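Local atomic coordinates of 4-alpha-glucanotransferase (Corynebacterium glutamicum, PDB entry 5B68), a protein that belongs to the amylomaltases, enzymes with a TIM-barrel core, and carries a beta-sandwich domain near its N-terminus. Residues 67-75 / 85-93; 221-229 / 327-338. One frame throughout, in Å; residues are numbered along the deposited sequence.

How the contacts relate
Contact 1 (67-75 / 85-93) comes first along the chain and closes before contact 2 (221-229 / 327-338) opens. Their centres lie about 41 Å apart and their nearest atoms about 23 Å, so neither touches the other, and they share no helix or sheet. In contact 1 the chain leaving helix 54-69 lies against strand 86-92, a member of the mixed sheet of the N-terminal beta sandwich. Contact 2 belongs to the TIM-barrel part, joining the loop after barrel strand 215-218 to helix 307-338 across 97 intervening residues. The two contacts thus lie in different parts of the enzyme, one joining segments close in sequence and the other distant ones.

Contact 1 (67-75 / 85-93); sequences REFTRPLPP and LVFPVHVHD. With SO4 (sulfate ion), chain G.
With CG set beside its backbone N (chi1 -60°), His-90 brings its imidazole against the backbone at the end of helix 54-69, and Phe-69, whose CG is turned away from its own N (chi1 -154°), brings its phenyl ring to meet it. The two rings are oblique, their planes 46° apart, with His-90 CE1 3.8 Å from Phe-69 CD1. Over one imidazole face lies the Phe-69 backbone: its CA is 4.1 Å from the ring centroid in a CH-pi contact. The main chains join through a single hydrogen bond, His-90 N to Pro-72 O at 3.0 Å. Two CA-H...O contacts support it, Val-89 CA approaching Pro-72 O and Pro-72 CA approaching His-90 O. A water donates to both Arg-71 O and Pro-88 O, bridging the backbones. Farther on, Leu-73 CD2 reaches Val-89 CG2 at 3.8 Å. Arg-71 NE pairs with Glu-68 OE2 at 2.8 Å, and its NH1 forms a second salt bridge with Glu-437. The chain leaving helix 54-69 thus packs on the N-terminal beta sandwich, in whose mixed sheet strand 86-92 pairs antiparallel with strand 126-134, while Leu-148, Ala-155 and Cys-157 of strands 142-150 and 153-162 surround Leu-73.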
loop_
_atom_site.group_PDB
_atom_site.type_symbol
_atom_site.label_atom_id
_atom_site.label_comp_id
_atom_site.label_asym_id
_atom_site.label_seq_id
_atom_site.Cartn_x
_atom_site.Cartn_y
_atom_site.Cartn_z
ATOM N N ARG A 67 -14.413 -31.377 -4.398
ATOM C CA ARG A 67 -14.490 -30.439 -3.312
ATOM C C ARG A 67 -15.320 -29.232 -3.711
ATOM O O ARG A 67 -16.093 -28.754 -2.890
ATOM C CB ARG A 67 -13.088 -30.085 -2.822
ATOM C CG ARG A 67 -12.595 -31.204 -1.858
ATOM C CD ARG A 67 -11.083 -31.300 -1.721
ATOM N NE ARG A 67 -10.718 -32.463 -0.901
ATOM C CZ ARG A 67 -9.463 -32.885 -0.746
ATOM N NH1 ARG A 67 -8.454 -32.253 -1.344
ATOM N NH2 ARG A 67 -9.193 -33.939 0.027
ATOM N N GLU A 68 -15.234 -28.818 -4.973
ATOM C CA GLU A 68 -16.086 -27.713 -5.453
ATOM C C GLU A 68 -17.537 -28.132 -5.419
ATOM O O GLU A 68 -18.391 -27.320 -5.060
ATOM C CB GLU A 68 -15.762 -27.258 -6.847
ATOM C CG GLU A 68 -14.507 -26.383 -6.952
ATOM C CD GLU A 68 -14.583 -25.188 -6.050
ATOM O OE1 GLU A 68 -15.414 -24.312 -6.359
ATOM O OE2 GLU A 68 -13.851 -25.128 -5.051
ATOM N N PHE A 69 -17.788 -29.396 -5.733
ATOM C CA PHE A 69 -19.175 -29.909 -5.777
ATOM C C PHE A 69 -19.797 -30.076 -4.431
ATOM O O PHE A 69 -21.033 -30.147 -4.332
ATOM C CB PHE A 69 -19.269 -31.182 -6.671
ATOM C CG PHE A 69 -20.623 -31.371 -7.252
ATOM C CD1 PHE A 69 -20.996 -30.633 -8.350
ATOM C CD2 PHE A 69 -21.572 -32.197 -6.609
ATOM C CE1 PHE A 69 -22.279 -30.798 -8.887
ATOM C CE2 PHE A 69 -22.836 -32.353 -7.120
ATOM C CZ PHE A 69 -23.204 -31.623 -8.241
ATOM N N THR A 70 -19.000 -30.131 -3.352
ATOM C CA THR A 70 -19.512 -30.294 -1.999
ATOM C C THR A 70 -19.404 -29.020 -1.174
ATOM O O THR A 70 -19.673 -29.019 0.012
ATOM C CB THR A 70 -18.828 -31.469 -1.293
ATOM O OG1 THR A 70 -17.402 -31.274 -1.317
ATOM C CG2 THR A 70 -19.137 -32.698 -2.091
ATOM N N ARG A 71 -19.099 -27.888 -1.789
ATOM C CA ARG A 71 -19.162 -26.582 -1.117
ATOM C C ARG A 71 -20.613 -26.167 -0.942
ATOM O O ARG A 71 -21.295 -25.924 -1.937
ATOM C CB ARG A 71 -18.495 -25.492 -1.983
ATOM C CG ARG A 71 -16.963 -25.440 -1.956
ATOM C CD ARG A 71 -16.479 -24.134 -2.595
ATOM N NE ARG A 71 -15.012 -24.085 -2.670
ATOM C CZ ARG A 71 -14.220 -23.773 -1.643
ATOM N NH1 ARG A 71 -12.881 -23.771 -1.839
ATOM N NH2 ARG A 71 -14.729 -23.493 -0.469
ATOM N N PRO A 72 -21.074 -26.076 0.277
ATOM C CA PRO A 72 -22.480 -25.791 0.415
ATOM C C PRO A 72 -22.837 -24.404 -0.103
ATOM O O PRO A 72 -23.843 -24.258 -0.842
ATOM C CB PRO A 72 -22.727 -25.952 1.918
ATOM C CG PRO A 72 -21.666 -26.908 2.381
ATOM C CD PRO A 72 -20.463 -26.502 1.567
ATOM N N LEU A 73 -22.018 -23.402 0.254
ATOM C CA LEU A 73 -22.051 -22.089 -0.334
ATOM C C LEU A 73 -20.697 -21.813 -0.977
ATOM O O LEU A 73 -19.710 -22.478 -0.639
ATOM C CB LEU A 73 -22.312 -21.014 0.706
ATOM C CG LEU A 73 -23.789 -20.948 1.194
ATOM C CD1 LEU A 73 -23.909 -20.174 2.438
ATOM C CD2 LEU A 73 -24.684 -20.370 0.094
ATOM N N PRO A 74 -20.629 -20.765 -1.787
ATOM C CA PRO A 74 -19.314 -20.393 -2.300
ATOM C C PRO A 74 -18.434 -19.916 -1.145
ATOM O O PRO A 74 -18.918 -19.607 -0.024
ATOM C CB PRO A 74 -19.609 -19.277 -3.303
ATOM C CG PRO A 74 -21.040 -19.484 -3.648
ATOM C CD PRO A 74 -21.710 -20.002 -2.428
ATOM N N PRO A 75 -17.116 -19.856 -1.396
ATOM C CA PRO A 75 -16.223 -19.305 -0.332
ATOM C C PRO A 75 -16.711 -17.953 0.154
ATOM O O PRO A 75 -16.754 -17.726 1.358
ATOM C CB PRO A 75 -14.876 -19.120 -1.081
ATOM C CG PRO A 75 -14.950 -20.069 -2.214
ATOM C CD PRO A 75 -16.382 -20.207 -2.650
ATOM N N LEU A 85 -26.793 -11.238 -9.176
ATOM C CA LEU A 85 -25.836 -12.247 -9.394
ATOM C C LEU A 85 -26.373 -13.629 -9.006
ATOM O O LEU A 85 -27.042 -13.748 -7.988
ATOM C CB LEU A 85 -24.580 -11.901 -8.593
ATOM C CG LEU A 85 -23.446 -12.932 -8.637
ATOM C CD1 LEU A 85 -22.122 -12.201 -8.594
ATOM C CD2 LEU A 85 -23.458 -13.930 -7.504
ATOM N N VAL A 86 -26.003 -14.625 -9.807
ATOM C CA VAL A 86 -26.463 -16.007 -9.636
ATOM C C VAL A 86 -25.310 -16.803 -9.035
ATOM O O VAL A 86 -24.213 -16.764 -9.551
ATOM C CB VAL A 86 -26.953 -16.620 -10.944
ATOM C CG1 VAL A 86 -27.321 -18.083 -10.769
ATOM C CG2 VAL A 86 -28.162 -15.809 -11.476
ATOM N N PHE A 87 -25.577 -17.583 -7.982
ATOM C CA PHE A 87 -24.531 -18.417 -7.323
ATOM C C PHE A 87 -25.088 -19.867 -7.086
ATOM O O PHE A 87 -26.303 -20.077 -6.989
ATOM C CB PHE A 87 -24.057 -17.783 -5.990
ATOM C CG PHE A 87 -25.132 -17.634 -4.963
ATOM C CD1 PHE A 87 -26.020 -16.553 -4.983
ATOM C CD2 PHE A 87 -25.323 -18.603 -4.016
ATOM C CE1 PHE A 87 -27.050 -16.466 -4.078
ATOM C CE2 PHE A 87 -26.368 -18.500 -3.100
ATOM C CZ PHE A 87 -27.207 -17.435 -3.103
ATOM N N PRO A 88 -24.193 -20.841 -6.978
ATOM C CA PRO A 88 -24.490 -22.243 -6.709
ATOM C C PRO A 88 -24.555 -22.553 -5.237
ATOM O O PRO A 88 -23.847 -21.974 -4.435
ATOM C CB PRO A 88 -23.346 -23.004 -7.401
ATOM C CG PRO A 88 -22.206 -22.044 -7.229
ATOM C CD PRO A 88 -22.772 -20.667 -7.324
ATOM N N VAL A 89 -25.475 -23.426 -4.878
ATOM C CA VAL A 89 -25.559 -24.040 -3.557
ATOM C C VAL A 89 -25.502 -25.579 -3.755
ATOM O O VAL A 89 -26.069 -26.094 -4.735
ATOM C CB VAL A 89 -26.880 -23.629 -2.920
ATOM C CG1 VAL A 89 -27.269 -24.485 -1.731
ATOM C CG2 VAL A 89 -26.837 -22.167 -2.467
ATOM N N HIS A 90 -24.808 -26.294 -2.874
ATOM C CA HIS A 90 -24.744 -27.738 -2.883
ATOM C C HIS A 90 -25.323 -28.259 -1.584
ATOM O O HIS A 90 -24.928 -27.824 -0.488
ATOM C CB HIS A 90 -23.325 -28.214 -3.061
ATOM C CG HIS A 90 -22.712 -27.734 -4.333
ATOM N ND1 HIS A 90 -23.096 -28.226 -5.562
ATOM C CD2 HIS A 90 -21.871 -26.720 -4.584
ATOM C CE1 HIS A 90 -22.433 -27.601 -6.515
ATOM N NE2 HIS A 90 -21.707 -26.661 -5.953
ATOM N N VAL A 91 -26.285 -29.185 -1.699
ATOM C CA VAL A 91 -26.903 -29.861 -0.533
ATOM C C VAL A 91 -26.975 -31.385 -0.796
ATOM O O VAL A 91 -26.917 -31.830 -1.958
ATOM C CB VAL A 91 -28.319 -29.346 -0.226
ATOM C CG1 VAL A 91 -28.303 -27.927 0.260
ATOM C CG2 VAL A 91 -29.242 -29.493 -1.439
ATOM N N HIS A 92 -27.115 -32.191 0.267
ATOM C CA HIS A 92 -27.398 -33.631 0.063
ATOM C C HIS A 92 -28.690 -33.745 -0.794
ATOM O O HIS A 92 -29.656 -33.065 -0.544
ATOM C CB HIS A 92 -27.642 -34.308 1.383
ATOM C CG HIS A 92 -26.446 -34.381 2.265
ATOM N ND1 HIS A 92 -25.271 -33.696 2.018
ATOM C CD2 HIS A 92 -26.261 -35.015 3.445
ATOM C CE1 HIS A 92 -24.415 -33.915 3.009
ATOM N NE2 HIS A 92 -24.994 -34.710 3.883
ATOM N N ASP A 93 -28.649 -34.541 -1.832
ATOM C CA ASP A 93 -29.736 -34.591 -2.803
ATOM C C ASP A 93 -31.070 -34.976 -2.120
ATOM O O ASP A 93 -31.104 -35.852 -1.290
ATOM C CB ASP A 93 -29.376 -35.532 -3.929
ATOM C CG ASP A 93 -30.367 -35.498 -5.077
ATOM O OD1 ASP A 93 -30.769 -34.419 -5.573
ATOM O OD2 ASP A 93 -30.665 -36.580 -5.548
HETATM S S SO4 G . -5.425 -34.528 -0.158
HETATM O O1 SO4 G . -5.802 -33.196 -0.680
HETATM O O2 SO4 G . -6.671 -35.274 0.211
HETATM O O3 SO4 G . -4.737 -35.325 -1.190
HETATM O O4 SO4 G . -4.576 -34.185 1.040
HETATM O O HOH W 1 -21.694 -23.525 -3.572
#

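Contact 2 (221-229 / 327-338); sequences MHAAEPLPP and FATWCADRETAQ
Pro-226 presses its ring against Trp-330 and Cys-331, packing a loop of the TIM-barrel fold, the one that follows strand 215-218, against the last turns of helix 307-338. This is the tight half of the contact. The proline CD comes within 3.7 Å of Trp-330 CZ3, the proline lying roughly perpendicular to the indole side chain, while its CB sits at the same 3.7 Å from Cys-331 SG. That sulfur also lies over one face of the Phe-327 ring, toward its rim, and Ala-223 CB adds a further apolar touch, 3.9 Å from Phe-327 CZ. Trp-330 holds its indole with CG opposite the backbone N (chi1 177°), so that the benzene end reaches the proline. One indole face is covered by Arg-334 CG, 3.5 Å above the plane.

Arg-334 marks the passage to the looser side. Bends at chi2 (-88°) and chi3 (-40°) fold its chain back, laying one guanidinium face over Pro-226 CD. Although Glu-225 is opposite in charge, its OE2 stays 5.3 Å from Arg-334 NH2; its OE1 is instead taken by Glu-231 N and Thr-230 OG1 of its own loop. Arg-334 NE and NH1 both make weak bonds to Gln-338 OE1, the exposed glutamine lying close to the loop. The side chains of Leu-227 and Gln-338 run antiparallel alongside one another, with Leu-227 CD2 3.9 Å from Gln-338 OE1. No direct hydrogen bond joins 221-229 to 327-338; here the polar link is made by one water, which donates to Leu-227 O at 2.9 Å and accepts from Gln-338 NE2 at 3.1 Å.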
loop_
_atom_site.group_PDB
_atom_site.type_symbol
_atom_site.label_atom_id
_atom_site.label_comp_id
_atom_site.label_asym_id
_atom_site.label_seq_id
_atom_site.Cartn_x
_atom_site.Cartn_y
_atom_site.Cartn_z
ATOM N N MET A 221 2.604 4.066 6.673
ATOM C CA MET A 221 2.811 4.253 8.122
ATOM C C MET A 221 2.531 2.981 8.965
ATOM O O MET A 221 2.243 3.033 10.183
ATOM C CB MET A 221 1.861 5.340 8.564
ATOM C CG MET A 221 1.981 6.653 7.772
ATOM S SD MET A 221 3.490 7.513 8.254
ATOM C CE MET A 221 2.882 8.250 9.770
ATOM N N HIS A 222 2.591 1.857 8.279
ATOM C CA HIS A 222 2.294 0.567 8.870
ATOM C C HIS A 222 3.339 0.198 9.944
ATOM O O HIS A 222 4.530 0.504 9.843
ATOM C CB HIS A 222 2.337 -0.551 7.845
ATOM C CG HIS A 222 1.639 -0.304 6.555
ATOM N ND1 HIS A 222 0.286 -0.088 6.487
ATOM C CD2 HIS A 222 2.088 -0.329 5.272
ATOM C CE1 HIS A 222 -0.066 0.030 5.216
ATOM N NE2 HIS A 222 1.017 -0.051 4.472
ATOM N N ALA A 223 2.885 -0.510 10.959
ATOM C CA ALA A 223 3.764 -0.890 12.046
ATOM C C ALA A 223 4.864 -1.828 11.578
ATOM O O ALA A 223 4.651 -2.666 10.735
ATOM C CB ALA A 223 2.971 -1.535 13.166
ATOM N N ALA A 224 6.031 -1.680 12.176
ATOM C CA ALA A 224 7.129 -2.576 11.945
ATOM C C ALA A 224 7.390 -3.305 13.256
ATOM O O ALA A 224 6.492 -3.510 14.022
ATOM C CB ALA A 224 8.352 -1.828 11.456
ATOM N N GLU A 225 8.615 -3.729 13.482
ATOM C CA GLU A 225 8.976 -4.330 14.749
ATOM C C GLU A 225 8.563 -3.479 15.947
ATOM O O GLU A 225 8.664 -2.280 15.890
ATOM C CB GLU A 225 10.477 -4.596 14.764
ATOM C CG GLU A 225 10.921 -5.610 13.727
ATOM C CD GLU A 225 11.281 -5.004 12.380
ATOM O OE1 GLU A 225 11.102 -3.798 12.199
ATOM O OE2 GLU A 225 11.728 -5.743 11.497
ATOM N N PRO A 226 8.064 -4.112 17.010
ATOM C CA PRO A 226 7.560 -3.404 18.151
ATOM C C PRO A 226 8.619 -2.831 19.073
ATOM O O PRO A 226 8.259 -2.083 19.995
ATOM C CB PRO A 226 6.758 -4.480 18.915
ATOM C CG PRO A 226 7.422 -5.762 18.562
ATOM C CD PRO A 226 8.063 -5.580 17.197
ATOM N N LEU A 227 9.886 -3.162 18.868
ATOM C CA LEU A 227 10.990 -2.496 19.553
ATOM C C LEU A 227 12.208 -2.563 18.648
ATOM O O LEU A 227 12.242 -3.392 17.782
ATOM C CB LEU A 227 11.273 -3.106 20.924
ATOM C CG LEU A 227 11.739 -4.545 21.002
ATOM C CD1 LEU A 227 12.013 -4.932 22.444
ATOM C CD2 LEU A 227 10.720 -5.479 20.397
ATOM N N PRO A 228 13.202 -1.714 18.834
ATOM C CA PRO A 228 14.365 -1.728 17.942
ATOM C C PRO A 228 15.172 -3.007 18.102
ATOM O O PRO A 228 15.082 -3.559 19.173
ATOM C CB PRO A 228 15.201 -0.545 18.416
ATOM C CG PRO A 228 14.519 0.033 19.584
ATOM C CD PRO A 228 13.374 -0.817 19.978
ATOM N N PRO A 229 15.965 -3.523 17.054
ATOM C CA PRO A 229 16.011 -2.704 15.832
ATOM C C PRO A 229 14.805 -2.840 14.924
ATOM O O PRO A 229 14.196 -3.883 14.888
ATOM C CB PRO A 229 17.246 -3.213 15.107
ATOM C CG PRO A 229 17.196 -4.649 15.332
ATOM C CD PRO A 229 16.878 -4.747 16.785
ATOM N N PHE A 327 -2.444 -8.861 17.125
ATOM C CA PHE A 327 -1.270 -8.073 16.798
ATOM C C PHE A 327 -0.476 -7.742 18.129
ATOM O O PHE A 327 0.730 -7.896 18.199
ATOM C CB PHE A 327 -1.688 -6.754 16.153
ATOM C CG PHE A 327 -0.538 -5.784 16.016
ATOM C CD1 PHE A 327 0.431 -6.043 15.114
ATOM C CD2 PHE A 327 -0.471 -4.636 16.793
ATOM C CE1 PHE A 327 1.492 -5.168 14.958
ATOM C CE2 PHE A 327 0.581 -3.771 16.642
ATOM C CZ PHE A 327 1.561 -4.054 15.750
ATOM N N ALA A 328 -1.200 -7.258 19.099
ATOM C CA ALA A 328 -0.631 -6.784 20.372
ATOM C C ALA A 328 -0.003 -7.966 21.150
ATOM O O ALA A 328 1.021 -7.812 21.773
ATOM C CB ALA A 328 -1.683 -6.120 21.198
ATOM N N THR A 329 -0.623 -9.130 21.053
ATOM C CA THR A 329 -0.094 -10.330 21.721
ATOM C C THR A 329 1.199 -10.762 21.049
ATOM O O THR A 329 2.155 -11.113 21.713
ATOM C CB THR A 329 -1.112 -11.476 21.704
ATOM O OG1 THR A 329 -2.318 -11.051 22.350
ATOM C CG2 THR A 329 -0.519 -12.725 22.348
ATOM N N TRP A 330 1.251 -10.725 19.719
ATOM C CA TRP A 330 2.442 -10.978 18.966
ATOM C C TRP A 330 3.548 -9.997 19.404
ATOM O O TRP A 330 4.696 -10.430 19.588
ATOM C CB TRP A 330 2.209 -10.897 17.434
ATOM C CG TRP A 330 3.428 -11.082 16.608
ATOM C CD1 TRP A 330 3.886 -12.226 16.070
ATOM C CD2 TRP A 330 4.359 -10.049 16.215
ATOM N NE1 TRP A 330 5.079 -11.990 15.396
ATOM C CE2 TRP A 330 5.374 -10.662 15.482
ATOM C CE3 TRP A 330 4.409 -8.668 16.425
ATOM C CZ2 TRP A 330 6.464 -9.943 14.954
ATOM C CZ3 TRP A 330 5.520 -7.939 15.887
ATOM C CH2 TRP A 330 6.499 -8.585 15.180
ATOM N N CYS A 331 3.222 -8.714 19.546
ATOM C CA CYS A 331 4.236 -7.745 20.034
ATOM C C CYS A 331 4.772 -8.119 21.436
ATOM O O CYS A 331 5.943 -8.081 21.656
ATOM C CB CYS A 331 3.697 -6.361 20.145
ATOM S SG CYS A 331 3.271 -5.699 18.456
ATOM N N ALA A 332 3.869 -8.472 22.320
ATOM C CA ALA A 332 4.245 -8.919 23.688
ATOM C C ALA A 332 5.168 -10.115 23.626
ATOM O O ALA A 332 6.264 -10.143 24.261
ATOM C CB ALA A 332 2.961 -9.195 24.475
ATOM N N ASP A 333 4.842 -11.079 22.773
ATOM C CA ASP A 333 5.686 -12.247 22.619
ATOM C C ASP A 333 7.078 -11.927 22.062
ATOM O O ASP A 333 8.050 -12.565 22.499
ATOM C CB ASP A 333 5.035 -13.313 21.762
ATOM C CG ASP A 333 3.866 -13.987 22.455
ATOM O OD1 ASP A 333 3.763 -13.885 23.703
ATOM O OD2 ASP A 333 3.043 -14.566 21.718
ATOM N N ARG A 334 7.159 -11.031 21.081
ATOM C CA ARG A 334 8.431 -10.621 20.508
ATOM C C ARG A 334 9.294 -9.868 21.511
ATOM O O ARG A 334 10.476 -10.087 21.614
ATOM C CB ARG A 334 8.204 -9.762 19.264
ATOM C CG ARG A 334 8.017 -10.579 17.993
ATOM C CD ARG A 334 9.344 -10.883 17.319
ATOM N NE ARG A 334 10.188 -9.700 17.396
ATOM C CZ ARG A 334 10.659 -9.012 16.359
ATOM N NH1 ARG A 334 11.382 -7.930 16.582
ATOM N NH2 ARG A 334 10.425 -9.400 15.123
ATOM N N GLU A 335 8.672 -8.976 22.250
ATOM C CA GLU A 335 9.349 -8.238 23.291
ATOM C C GLU A 335 9.954 -9.219 24.337
ATOM O O GLU A 335 11.114 -9.109 24.756
ATOM C CB GLU A 335 8.422 -7.244 23.998
ATOM C CG GLU A 335 9.094 -6.635 25.223
ATOM C CD GLU A 335 8.358 -5.549 25.941
ATOM O OE1 GLU A 335 8.763 -5.247 27.079
ATOM O OE2 GLU A 335 7.381 -4.983 25.436
ATOM N N THR A 336 9.128 -10.146 24.799
ATOM C CA THR A 336 9.582 -11.092 25.845
ATOM C C THR A 336 10.741 -11.987 25.380
ATOM O O THR A 336 11.648 -12.255 26.161
ATOM C CB THR A 336 8.396 -11.901 26.324
ATOM O OG1 THR A 336 7.402 -10.980 26.836
ATOM C CG2 THR A 336 8.880 -12.907 27.363
ATOM N N ALA A 337 10.703 -12.447 24.125
ATOM C CA ALA A 337 11.755 -13.252 23.502
ATOM C C ALA A 337 13.076 -12.509 23.337
ATOM O O ALA A 337 14.130 -13.150 23.398
ATOM C CB ALA A 337 11.304 -13.775 22.139
ATOM N N GLN A 338 13.010 -11.186 23.089
ATOM C CA GLN A 338 14.206 -10.343 22.878
ATOM C C GLN A 338 14.730 -9.719 24.143
ATOM O O GLN A 338 15.879 -9.309 24.170
ATOM C CB GLN A 338 13.924 -9.201 21.889
ATOM C CG GLN A 338 13.801 -9.705 20.472
ATOM C CD GLN A 338 13.300 -8.627 19.520
ATOM O OE1 GLN A 338 12.229 -8.781 18.943
ATOM N NE2 GLN A 338 14.065 -7.526 19.366
HETATM O O HOH W 2 13.320 -5.935 16.811
#